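Local coordinates for RagB/SusD domain protein (Flavobacterium johnsoniae, PDB 5J5U) that probably binds chitin or chitin fragments at the cell surface as a SusD-like outer-membrane lipoprotein of a chitin-utilization system, at residues G257-S261 with A318-Q322; S50-T56 with V302-R308; H35-L39 with G250-D254; K277-K283 with E296-E300. All coordinates share one frame. Numbering follows the deposited sequence.

Contact 1 of 4, residues G257-S261 with A318-Q322; sequences GDHFS and ASGIQ
I321 lies over one face of the F260 ring: its CG1 sits 3.8 Å from the ring centroid, 15° off the normal, and 3.7 Å from CZ of F260, a CH-pi contact between two short strands of different two-stranded antiparallel sheets. Strand 259-260 pairs with strand 49-50, and strand 320-321 with strand 280-281, so the two meet by side chains and one water, with no direct backbone hydrogen bond between them. D258 to S261 and A318 to Q322 are extended; the CA atoms of H259 and G320 come closest, at 5.0 Å. I321 (m, t) points toward the other segment. Isoleucine, beta-branched, suits a strand, and its side chain packs on the F260 ring while CD1 reaches 3.3 Å from D258 O. F260 (m) offers a flat ring as the floor for it. H259, also m, turns its ring edge to A318-Q322, where ND1 donates to S319 O at 2.6 Å; its NE2 is hydrogen-bonded to R308, so both ring nitrogens are used. G320 has no side chain, and its CA approaches H259 ND1 to 4.0 Å. The carboxylate of D258 leads away to S52. Between the strands a water accepts from F260 N at 2.7 Å and donates to G320 O at 3.1 Å, with a weak bond to S319 O at 2.9 Å.

Contact 2 of 4, residues S50-T56 with V302-R308; sequences SGSWAVT and VRPGVFR
Segment 50-56 leaves a short strand, bends at G51 (phi/psi 127/-45) and enters helix 53-60, while 302-308 is irregular and makes a type II beta turn from R303 to V306, closed by V306 N to R303 O at 3.0 Å. The contact thus lays the loop between strands 280-281 and 320-321 against this strand-to-helix bend. The CA atoms of G51 and R308 lie 4.1 Å apart, and R308 N donates to G51 O at 2.8 Å. Glycine is called for at G51 and at G305 (92/-4), where a CB would strike the preceding carbonyl. At the helix start S52 is the N-cap, its OG accepting from V55 N at 3.3 Å; it also bonds D258. T56 (m) ties the bend together: its OG1 accepts from G51 N at 2.8 Å and donates to S52 O at 2.7 Å. Its CG2 lies over the F307 face, 4.1 Å from the centroid. W53 runs nearly parallel to F307 but barely overlaps it, CE3 to CE1 3.6 Å. S50, in t, donates from OG to R303 O at 3.2 Å.

Contact 3 of 4, residues H35-L39 with G250-D254; sequences HRTNL and GFISD
A histidine ring lies flat on the backbone of a glycine: CA of G250 is 3.6 Å from the centroid of the H35 ring and 18° off its normal, a CH-pi contact in which the alpha carbon itself meets the face. The residues stand on helices 31-45 and 246-253, whose backbones approach to 4.4 Å between the CA atoms of H35 and G250. Such closeness suits glycine, since a CB here would point toward the other helix and fall 3.0 Å from H35 CD2 and 3.1 Å from L39 CD2. Segment 35-39 is helical with a wider pi-type turn. H35 and L39, one turn apart, both adopt t for chi1 and point across the gap. L39 fills it with CD2 3.6 Å from G250 C, and its CD1 meets CE1 of F251 at 3.8 Å. Helix 246-253 ends at S253; D254 is the first residue to leave helical angles, though D254 N still donates to G250 O at 3.0 Å. From there the m rotamer of D254 brings its carboxylate to the edge of the histidine ring, where H35 NE2 donates to OD1 at 3.1 Å. V55 of helix 53-60 covers L39 and D254. The arrangement is a close helix-helix approach at a glycine, sealed by a His-carboxylate hydrogen bond, within the largely helical SusD-like fold.

Contact 4 of 4, residues K277-K283 with E296-E300; sequences KMLATPK and EELYE
Y299 fills the middle of the contact with its ring set against A280 and P282: CD1 lies 4.2 Å from A280 CB, and CZ lies 3.9 Å from P282 CB. Its CA-to-CB bond points away, but chi1 in m brings the ring back over 277-283. A small alanine leaves room for it, and the rigid proline gives it a firm wall; P282 CB also touches L298 CB at 4.3 Å. At the outer end of the ring, K277 CG packs 3.5 Å from Y299 OH, and a water bridges that hydroxyl (2.8 Å) to A280 O (2.9 Å). Segment 277-283 runs from the end of helix 276-279 through strand 280-281, while 296-300 has no regular structure and bends at L298. The CA atoms of K283 and L298 are 5.1 Å apart, and K283 N donates to L298 O at 2.8 Å. Within the loop, E297 OE2 accepts from Y299 N at 2.8 Å. K283 (m, t, p, t) centres a salt-bridge network, its NZ bound to E296 OE2 (2.8 Å), E300 OE1 (3.0 Å) and E297 O (3.0 Å). E296 also bonds S286 and V287. One buried lysine thus offsets the repulsion of two carboxylates and closes the irregular 12-residue loop between the segments.

Contact 1 is the hub: its centre is about 9 Å from that of contact 4, 10 Å from contact 2 and 13 Å from contact 3. Contact 4 shares a two-stranded sheet with it, strand 280-281 beside strand 320-321, while strand 259-260 joins it to contact 2 through strand 49-50. Contacts 1 and 2 alternate along the chain, as do 2 and 3; contact 4 is nested inside the loops closed by contacts 1 and 2, and contact 3 closes before contact 1 opens. Contacts 3 and 4, about 22 Å apart between centres, do not touch. Segments near residues 35-56 are thereby joined to the long 250-322 region within the mainly helical SusD-like fold.

Contact 1 of 4, residues G257-S261 with A318-Q322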
loop_
_atom_site.group_PDB
_atom_site.type_symbol
_atom_site.label_atom_id
_atom_site.label_comp_id
_atom_site.label_asym_id
_atom_site.label_seq_id
_atom_site.Cartn_x
_atom_site.Cartn_y
_atom_site.Cartn_z
ATOM N N GLY A 257 18.143 -0.443 11.178
ATOM C CA GLY A 257 18.788 0.747 10.672
ATOM C C GLY A 257 17.857 1.674 9.920
ATOM O O GLY A 257 18.285 2.720 9.430
ATOM N N ASP A 258 16.582 1.319 9.839
ATOM C CA ASP A 258 15.633 2.175 9.132
ATOM C C ASP A 258 15.049 3.231 10.061
ATOM O O ASP A 258 14.725 2.935 11.208
ATOM C CB ASP A 258 14.488 1.361 8.514
ATOM C CG ASP A 258 14.952 0.444 7.384
ATOM O OD1 ASP A 258 15.393 0.958 6.319
ATOM O OD2 ASP A 258 14.845 -0.800 7.558
ATOM N N HIS A 259 14.928 4.459 9.545
ATOM C CA HIS A 259 14.238 5.566 10.218
ATOM C C HIS A 259 13.136 6.075 9.324
ATOM O O HIS A 259 13.139 5.806 8.120
ATOM C CB HIS A 259 15.171 6.734 10.525
ATOM C CG HIS A 259 16.420 6.362 11.262
ATOM N ND1 HIS A 259 16.674 6.784 12.552
ATOM C CD2 HIS A 259 17.492 5.623 10.890
ATOM C CE1 HIS A 259 17.854 6.330 12.937
ATOM N NE2 HIS A 259 18.368 5.616 11.950
ATOM N N PHE A 260 12.207 6.835 9.894
ATOM C CA PHE A 260 11.233 7.554 9.083
ATOM C C PHE A 260 11.927 8.716 8.393
ATOM O O PHE A 260 12.948 9.225 8.869
ATOM C CB PHE A 260 10.041 8.038 9.932
ATOM C CG PHE A 260 9.249 6.913 10.541
ATOM C CD1 PHE A 260 8.771 5.883 9.749
ATOM C CD2 PHE A 260 8.978 6.882 11.903
ATOM C CE1 PHE A 260 8.049 4.838 10.286
ATOM C CE2 PHE A 260 8.240 5.836 12.450
ATOM C CZ PHE A 260 7.777 4.811 11.637
ATOM N N SER A 261 11.417 9.119 7.242
ATOM C CA SER A 261 12.081 10.189 6.512
ATOM C C SER A 261 11.832 11.552 7.165
ATOM O O SER A 261 10.848 11.733 7.881
ATOM C CB SER A 261 11.611 10.200 5.064
ATOM O OG SER A 261 10.309 10.741 4.966
ATOM N N ALA A 318 18.931 11.142 15.203
ATOM C CA ALA A 318 17.707 11.019 14.422
ATOM C C ALA A 318 16.695 10.108 15.134
ATOM O O ALA A 318 17.066 9.117 15.760
ATOM C CB ALA A 318 18.019 10.497 12.987
ATOM N N SER A 319 15.419 10.461 15.037
ATOM C CA SER A 319 14.350 9.612 15.546
ATOM C C SER A 319 14.395 8.237 14.911
ATOM O O SER A 319 14.790 8.084 13.741
ATOM C CB SER A 319 12.970 10.230 15.277
ATOM O OG SER A 319 12.700 11.337 16.125
ATOM N N GLY A 320 13.946 7.250 15.677
ATOM C CA GLY A 320 13.862 5.871 15.238
ATOM C C GLY A 320 12.426 5.381 15.087
ATOM O O GLY A 320 11.484 6.160 14.991
ATOM N N ILE A 321 12.260 4.067 15.042
ATOM C CA ILE A 321 10.941 3.501 14.850
ATOM C C ILE A 321 10.551 2.723 16.086
ATOM O O ILE A 321 11.351 1.940 16.595
ATOM C CB ILE A 321 10.891 2.598 13.605
ATOM C CG1 ILE A 321 11.146 3.435 12.345
ATOM C CG2 ILE A 321 9.555 1.867 13.536
ATOM C CD1 ILE A 321 11.438 2.617 11.090
ATOM N N GLN A 322 9.334 2.956 16.569
ATOM C CA GLN A 322 8.864 2.290 17.777
ATOM C C GLN A 322 8.945 0.789 17.582
ATOM O O GLN A 322 8.551 0.267 16.533
ATOM C CB GLN A 322 7.439 2.719 18.134
ATOM C CG GLN A 322 7.315 4.155 18.672
ATOM C CD GLN A 322 7.659 4.263 20.162
ATOM O OE1 GLN A 322 8.197 3.327 20.758
ATOM N NE2 GLN A 322 7.332 5.406 20.768
HETATM O O HOH W 1 12.268 7.694 12.452
#

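Contact 2 of 4, residues S50-T56 with V302-R308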
loop_
_atom_site.group_PDB
_atom_site.type_symbol
_atom_site.label_atom_id
_atom_site.label_comp_id
_atom_site.label_asym_id
_atom_site.label_seq_id
_atom_site.Cartn_x
_atom_site.Cartn_y
_atom_site.Cartn_z
ATOM N N SER A 50 14.189 6.493 5.394
ATOM C CA SER A 50 15.583 6.668 4.967
ATOM C C SER A 50 16.590 6.279 6.072
ATOM O O SER A 50 16.259 6.268 7.248
ATOM C CB SER A 50 15.808 8.116 4.500
ATOM O OG SER A 50 16.981 8.217 3.707
ATOM N N GLY A 51 17.824 5.959 5.711
ATOM C CA GLY A 51 18.813 5.690 6.736
ATOM C C GLY A 51 19.574 4.390 6.655
ATOM O O GLY A 51 20.785 4.374 6.875
ATOM N N SER A 52 18.869 3.294 6.390
ATOM C CA SER A 52 19.514 1.993 6.257
ATOM C C SER A 52 20.243 1.875 4.910
ATOM O O SER A 52 19.937 2.604 3.970
ATOM C CB SER A 52 18.498 0.859 6.388
ATOM O OG SER A 52 17.831 0.602 5.160
ATOM N N TRP A 53 21.200 0.963 4.822
ATOM C CA TRP A 53 21.935 0.737 3.583
ATOM C C TRP A 53 21.014 0.376 2.417
ATOM O O TRP A 53 21.008 1.049 1.397
ATOM C CB TRP A 53 22.985 -0.370 3.774
ATOM C CG TRP A 53 23.578 -0.865 2.493
ATOM C CD1 TRP A 53 23.351 -2.078 1.900
ATOM C CD2 TRP A 53 24.478 -0.155 1.622
ATOM N NE1 TRP A 53 24.071 -2.172 0.729
ATOM C CE2 TRP A 53 24.772 -1.008 0.538
ATOM C CE3 TRP A 53 25.071 1.112 1.662
ATOM C CZ2 TRP A 53 25.621 -0.634 -0.498
ATOM C CZ3 TRP A 53 25.917 1.485 0.631
ATOM C CH2 TRP A 53 26.187 0.612 -0.433
ATOM N N ALA A 54 20.212 -0.667 2.580
ATOM C CA ALA A 54 19.394 -1.155 1.467
ATOM C C ALA A 54 18.369 -0.106 0.966
ATOM O O ALA A 54 18.262 0.186 -0.248
ATOM C CB ALA A 54 18.685 -2.443 1.888
ATOM N N VAL A 55 17.636 0.483 1.899
ATOM C CA VAL A 55 16.558 1.385 1.505
ATOM C C VAL A 55 17.141 2.662 0.874
ATOM O O VAL A 55 16.714 3.086 -0.201
ATOM C CB VAL A 55 15.635 1.710 2.711
ATOM C CG1 VAL A 55 14.597 2.703 2.330
ATOM C CG2 VAL A 55 14.950 0.427 3.243
ATOM N N THR A 56 18.154 3.231 1.516
ATOM C CA THR A 56 18.728 4.485 1.055
ATOM C C THR A 56 19.479 4.320 -0.248
ATOM O O THR A 56 19.286 5.117 -1.193
ATOM C CB THR A 56 19.724 5.102 2.061
ATOM O OG1 THR A 56 19.162 5.089 3.372
ATOM C CG2 THR A 56 20.076 6.541 1.646
ATOM N N VAL A 302 15.301 11.180 9.028
ATOM C CA VAL A 302 16.526 11.157 8.236
ATOM C C VAL A 302 16.181 11.649 6.836
ATOM O O VAL A 302 15.238 11.152 6.217
ATOM C CB VAL A 302 17.162 9.730 8.154
ATOM C CG1 VAL A 302 18.380 9.737 7.208
ATOM C CG2 VAL A 302 17.566 9.218 9.542
ATOM N N ARG A 303 16.945 12.619 6.343
ATOM C CA ARG A 303 16.746 13.147 5.001
ATOM C C ARG A 303 16.896 12.043 3.937
ATOM O O ARG A 303 17.866 11.272 3.961
ATOM C CB ARG A 303 17.749 14.280 4.726
ATOM C CG ARG A 303 17.673 14.915 3.329
ATOM C CD ARG A 303 16.743 16.111 3.304
ATOM N NE ARG A 303 16.611 16.696 1.968
ATOM C CZ ARG A 303 16.124 17.916 1.718
ATOM N NH1 ARG A 303 15.738 18.717 2.716
ATOM N NH2 ARG A 303 16.045 18.345 0.461
ATOM N N PRO A 304 15.933 11.971 3.005
ATOM C CA PRO A 304 16.029 11.024 1.882
ATOM C C PRO A 304 17.343 11.200 1.121
ATOM O O PRO A 304 17.771 12.318 0.869
ATOM C CB PRO A 304 14.825 11.386 1.004
ATOM C CG PRO A 304 13.841 12.032 1.962
ATOM C CD PRO A 304 14.704 12.781 2.954
ATOM N N GLY A 305 17.997 10.090 0.801
ATOM C CA GLY A 305 19.273 10.126 0.115
ATOM C C GLY A 305 20.436 10.118 1.087
ATOM O O GLY A 305 21.589 10.031 0.684
ATOM N N VAL A 306 20.135 10.166 2.377
ATOM C CA VAL A 306 21.174 10.244 3.398
ATOM C C VAL A 306 21.143 9.003 4.274
ATOM O O VAL A 306 20.096 8.633 4.777
ATOM C CB VAL A 306 21.009 11.531 4.275
ATOM C CG1 VAL A 306 21.997 11.542 5.442
ATOM C CG2 VAL A 306 21.159 12.785 3.414
ATOM N N PHE A 307 22.286 8.341 4.415
ATOM C CA PHE A 307 22.416 7.180 5.302
ATOM C C PHE A 307 22.384 7.630 6.780
ATOM O O PHE A 307 22.696 8.788 7.074
ATOM C CB PHE A 307 23.721 6.430 5.015
ATOM C CG PHE A 307 23.801 5.805 3.635
ATOM C CD1 PHE A 307 22.992 4.717 3.295
ATOM C CD2 PHE A 307 24.720 6.273 2.695
ATOM C CE1 PHE A 307 23.078 4.120 2.042
ATOM C CE2 PHE A 307 24.820 5.684 1.434
ATOM C CZ PHE A 307 23.994 4.608 1.111
ATOM N N ARG A 308 22.006 6.736 7.696
ATOM C CA ARG A 308 21.902 7.086 9.123
ATOM C C ARG A 308 23.259 7.467 9.740
ATOM O O ARG A 308 23.316 8.305 10.636
ATOM C CB ARG A 308 21.257 5.940 9.929
ATOM C CG ARG A 308 22.096 4.652 10.042
ATOM C CD ARG A 308 21.264 3.423 10.481
ATOM N NE ARG A 308 20.560 3.617 11.752
ATOM C CZ ARG A 308 21.066 3.317 12.950
ATOM N NH1 ARG A 308 22.276 2.787 13.047
ATOM N NH2 ARG A 308 20.360 3.543 14.055
#

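Contact 3 of 4, residues H35-L39 with G250-D254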
loop_
_atom_site.group_PDB
_atom_site.type_symbol
_atom_site.label_atom_id
_atom_site.label_comp_id
_atom_site.label_asym_id
_atom_site.label_seq_id
_atom_site.Cartn_x
_atom_site.Cartn_y
_atom_site.Cartn_z
ATOM N N HIS A 35 10.276 -6.907 1.993
ATOM C CA HIS A 35 11.540 -6.221 2.168
ATOM C C HIS A 35 11.891 -5.441 0.890
ATOM O O HIS A 35 12.296 -4.276 0.946
ATOM C CB HIS A 35 12.651 -7.236 2.521
ATOM C CG HIS A 35 13.912 -6.612 3.032
ATOM N ND1 HIS A 35 15.048 -7.345 3.305
ATOM C CD2 HIS A 35 14.215 -5.325 3.332
ATOM C CE1 HIS A 35 16.000 -6.535 3.735
ATOM N NE2 HIS A 35 15.521 -5.304 3.763
ATOM N N ARG A 36 11.728 -6.080 -0.265
ATOM C CA ARG A 36 12.234 -5.501 -1.509
ATOM C C ARG A 36 11.234 -4.533 -2.187
ATOM O O ARG A 36 11.610 -3.451 -2.625
ATOM C CB ARG A 36 12.629 -6.625 -2.466
ATOM C CG ARG A 36 13.870 -7.392 -2.013
ATOM C CD ARG A 36 13.996 -8.774 -2.687
ATOM N NE ARG A 36 15.241 -9.442 -2.286
ATOM C CZ ARG A 36 15.420 -10.057 -1.118
ATOM N NH1 ARG A 36 14.433 -10.108 -0.236
ATOM N NH2 ARG A 36 16.586 -10.612 -0.826
ATOM N N THR A 37 9.959 -4.896 -2.232
ATOM C CA THR A 37 8.989 -4.085 -2.958
ATOM C C THR A 37 8.306 -3.046 -2.082
ATOM O O THR A 37 8.083 -1.925 -2.520
ATOM C CB THR A 37 7.898 -4.954 -3.601
ATOM O OG1 THR A 37 8.502 -6.089 -4.219
ATOM C CG2 THR A 37 7.157 -4.152 -4.658
ATOM N N ASN A 38 7.980 -3.426 -0.852
ATOM C CA ASN A 38 7.337 -2.525 0.110
ATOM C C ASN A 38 8.364 -1.587 0.759
ATOM O O ASN A 38 8.326 -0.355 0.546
ATOM C CB ASN A 38 6.585 -3.358 1.180
ATOM C CG ASN A 38 5.840 -2.507 2.240
ATOM O OD1 ASN A 38 5.886 -1.272 2.259
ATOM N ND2 ASN A 38 5.153 -3.202 3.137
ATOM N N LEU A 39 9.300 -2.176 1.505
ATOM C CA LEU A 39 10.252 -1.393 2.280
ATOM C C LEU A 39 11.244 -0.635 1.399
ATOM O O LEU A 39 11.282 0.569 1.426
ATOM C CB LEU A 39 11.020 -2.298 3.271
ATOM C CG LEU A 39 11.990 -1.668 4.303
ATOM C CD1 LEU A 39 11.445 -0.364 4.860
ATOM C CD2 LEU A 39 12.330 -2.617 5.460
ATOM N N GLY A 250 11.949 -7.470 7.023
ATOM C CA GLY A 250 12.799 -6.483 6.366
ATOM C C GLY A 250 13.436 -5.505 7.361
ATOM O O GLY A 250 14.629 -5.254 7.315
ATOM N N PHE A 251 12.621 -4.955 8.258
ATOM C CA PHE A 251 13.104 -4.078 9.330
ATOM C C PHE A 251 14.259 -4.687 10.134
ATOM O O PHE A 251 15.206 -3.986 10.488
ATOM C CB PHE A 251 11.953 -3.722 10.274
ATOM C CG PHE A 251 11.040 -2.643 9.744
ATOM C CD1 PHE A 251 11.556 -1.562 9.038
ATOM C CD2 PHE A 251 9.674 -2.701 9.962
ATOM C CE1 PHE A 251 10.711 -0.562 8.554
ATOM C CE2 PHE A 251 8.814 -1.699 9.488
ATOM C CZ PHE A 251 9.335 -0.635 8.786
ATOM N N ILE A 252 14.187 -5.995 10.383
ATOM C CA ILE A 252 15.173 -6.727 11.194
ATOM C C ILE A 252 16.413 -7.093 10.367
ATOM O O ILE A 252 17.525 -7.059 10.873
ATOM C CB ILE A 252 14.544 -7.988 11.832
ATOM C CG1 ILE A 252 13.502 -7.569 12.869
ATOM C CG2 ILE A 252 15.582 -8.842 12.543
ATOM C CD1 ILE A 252 12.537 -8.672 13.287
ATOM N N SER A 253 16.241 -7.391 9.083
ATOM C CA SER A 253 17.404 -7.673 8.240
ATOM C C SER A 253 18.171 -6.391 7.876
ATOM O O SER A 253 19.313 -6.457 7.449
ATOM C CB SER A 253 16.984 -8.410 6.983
ATOM O OG SER A 253 15.994 -9.354 7.320
ATOM N N ASP A 254 17.542 -5.236 8.038
ATOM C CA ASP A 254 18.251 -3.961 7.931
ATOM C C ASP A 254 18.931 -3.594 9.255
ATOM O O ASP A 254 19.423 -2.465 9.426
ATOM C CB ASP A 254 17.308 -2.837 7.512
ATOM C CG ASP A 254 16.897 -2.939 6.058
ATOM O OD1 ASP A 254 17.579 -3.632 5.273
ATOM O OD2 ASP A 254 15.894 -2.302 5.691
#

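Contact 4 of 4, residues K277-K283 with E296-E300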
loop_
_atom_site.group_PDB
_atom_site.type_symbol
_atom_site.label_atom_id
_atom_site.label_comp_id
_atom_site.label_asym_id
_atom_site.label_seq_id
_atom_site.Cartn_x
_atom_site.Cartn_y
_atom_site.Cartn_z
ATOM N N LYS A 277 4.567 10.409 18.079
ATOM C CA LYS A 277 5.228 9.540 19.068
ATOM C C LYS A 277 4.659 8.123 19.093
ATOM O O LYS A 277 5.281 7.206 19.649
ATOM C CB LYS A 277 5.141 10.153 20.477
ATOM C CG LYS A 277 5.566 11.601 20.556
ATOM C CD LYS A 277 5.224 12.189 21.923
ATOM C CE LYS A 277 5.956 13.490 22.174
ATOM N NZ LYS A 277 5.620 14.034 23.515
ATOM N N MET A 278 3.482 7.938 18.498
ATOM C CA MET A 278 2.968 6.589 18.304
ATOM C C MET A 278 3.865 5.859 17.306
ATOM O O MET A 278 3.959 4.636 17.333
ATOM C CB MET A 278 1.520 6.618 17.799
ATOM C CG MET A 278 0.554 7.404 18.691
ATOM S SD MET A 278 -1.137 7.457 18.059
ATOM C CE MET A 278 -1.560 5.712 18.137
ATOM N N LEU A 279 4.512 6.620 16.420
ATOM C CA LEU A 279 5.334 6.042 15.348
ATOM C C LEU A 279 6.838 6.140 15.631
ATOM O O LEU A 279 7.564 5.171 15.454
ATOM C CB LEU A 279 5.028 6.732 14.000
ATOM C CG LEU A 279 3.637 6.553 13.398
ATOM C CD1 LEU A 279 3.391 7.528 12.255
ATOM C CD2 LEU A 279 3.438 5.132 12.937
ATOM N N ALA A 280 7.299 7.319 16.049
ATOM C CA ALA A 280 8.734 7.590 16.170
ATOM C C ALA A 280 9.272 7.538 17.612
ATOM O O ALA A 280 8.624 7.988 18.557
ATOM C CB ALA A 280 9.045 8.940 15.572
ATOM N N THR A 281 10.482 7.020 17.762
ATOM C CA THR A 281 11.189 7.099 19.016
ATOM C C THR A 281 12.014 8.385 19.021
ATOM O O THR A 281 12.500 8.823 17.969
ATOM C CB THR A 281 12.112 5.911 19.221
ATOM O OG1 THR A 281 13.154 5.952 18.239
ATOM C CG2 THR A 281 11.342 4.604 19.123
ATOM N N PRO A 282 12.176 9.000 20.202
ATOM C CA PRO A 282 12.882 10.289 20.295
ATOM C C PRO A 282 14.380 10.166 20.026
ATOM O O PRO A 282 14.924 9.082 20.173
ATOM C CB PRO A 282 12.626 10.716 21.746
ATOM C CG PRO A 282 12.407 9.411 22.490
ATOM C CD PRO A 282 11.689 8.523 21.515
ATOM N N LYS A 283 15.037 11.253 19.627
ATOM C CA LYS A 283 16.499 11.257 19.526
ATOM C C LYS A 283 17.128 11.012 20.904
ATOM O O LYS A 283 16.568 11.422 21.929
ATOM C CB LYS A 283 16.998 12.590 18.963
ATOM C CG LYS A 283 16.490 12.937 17.581
ATOM C CD LYS A 283 16.581 14.450 17.333
ATOM C CE LYS A 283 17.973 15.006 17.619
ATOM N NZ LYS A 283 18.001 16.467 17.342
ATOM N N GLU A 296 16.651 20.868 22.956
ATOM C CA GLU A 296 16.885 20.401 21.585
ATOM C C GLU A 296 15.751 19.506 21.126
ATOM O O GLU A 296 15.336 18.600 21.853
ATOM C CB GLU A 296 18.210 19.641 21.436
ATOM C CG GLU A 296 18.418 19.099 19.992
ATOM C CD GLU A 296 19.830 18.584 19.720
ATOM O OE1 GLU A 296 20.723 18.822 20.575
ATOM O OE2 GLU A 296 20.044 17.941 18.647
ATOM N N GLU A 297 15.268 19.780 19.912
ATOM C CA GLU A 297 14.208 19.004 19.274
ATOM C C GLU A 297 14.477 17.520 19.377
ATOM O O GLU A 297 15.578 17.047 19.075
ATOM C CB GLU A 297 14.067 19.391 17.800
ATOM C CG GLU A 297 13.020 18.582 17.065
ATOM C CD GLU A 297 11.657 18.705 17.698
ATOM O OE1 GLU A 297 11.156 19.838 17.776
ATOM O OE2 GLU A 297 11.086 17.673 18.126
ATOM N N LEU A 298 13.457 16.802 19.820
ATOM C CA LEU A 298 13.534 15.369 20.071
ATOM C C LEU A 298 13.120 14.541 18.853
ATOM O O LEU A 298 13.438 13.352 18.775
ATOM C CB LEU A 298 12.636 15.023 21.266
ATOM C CG LEU A 298 13.188 15.302 22.675
ATOM C CD1 LEU A 298 12.168 14.950 23.725
ATOM C CD2 LEU A 298 14.449 14.491 22.930
ATOM N N TYR A 299 12.416 15.166 17.908
ATOM C CA TYR A 299 11.841 14.418 16.791
ATOM C C TYR A 299 12.264 14.961 15.447
ATOM O O TYR A 299 11.780 16.003 14.995
ATOM C CB TYR A 299 10.311 14.385 16.901
ATOM C CG TYR A 299 9.908 13.575 18.106
ATOM C CD1 TYR A 299 9.840 12.189 18.030
ATOM C CD2 TYR A 299 9.661 14.187 19.345
ATOM C CE1 TYR A 299 9.514 11.433 19.127
ATOM C CE2 TYR A 299 9.328 13.421 20.472
ATOM C CZ TYR A 299 9.261 12.050 20.349
ATOM O OH TYR A 299 8.929 11.273 21.427
ATOM N N GLU A 300 13.180 14.228 14.819
ATOM C CA GLU A 300 13.654 14.544 13.478
ATOM C C GLU A 300 13.862 13.261 12.684
ATOM O O GLU A 300 14.366 12.273 13.219
ATOM C CB GLU A 300 14.953 15.361 13.533
ATOM C CG GLU A 300 14.779 16.780 14.077
ATOM C CD GLU A 300 16.098 17.460 14.464
ATOM O OE1 GLU A 300 17.167 16.806 14.464
ATOM O OE2 GLU A 300 16.058 18.665 14.775
HETATM O O HOH W 2 8.474 8.497 21.362
#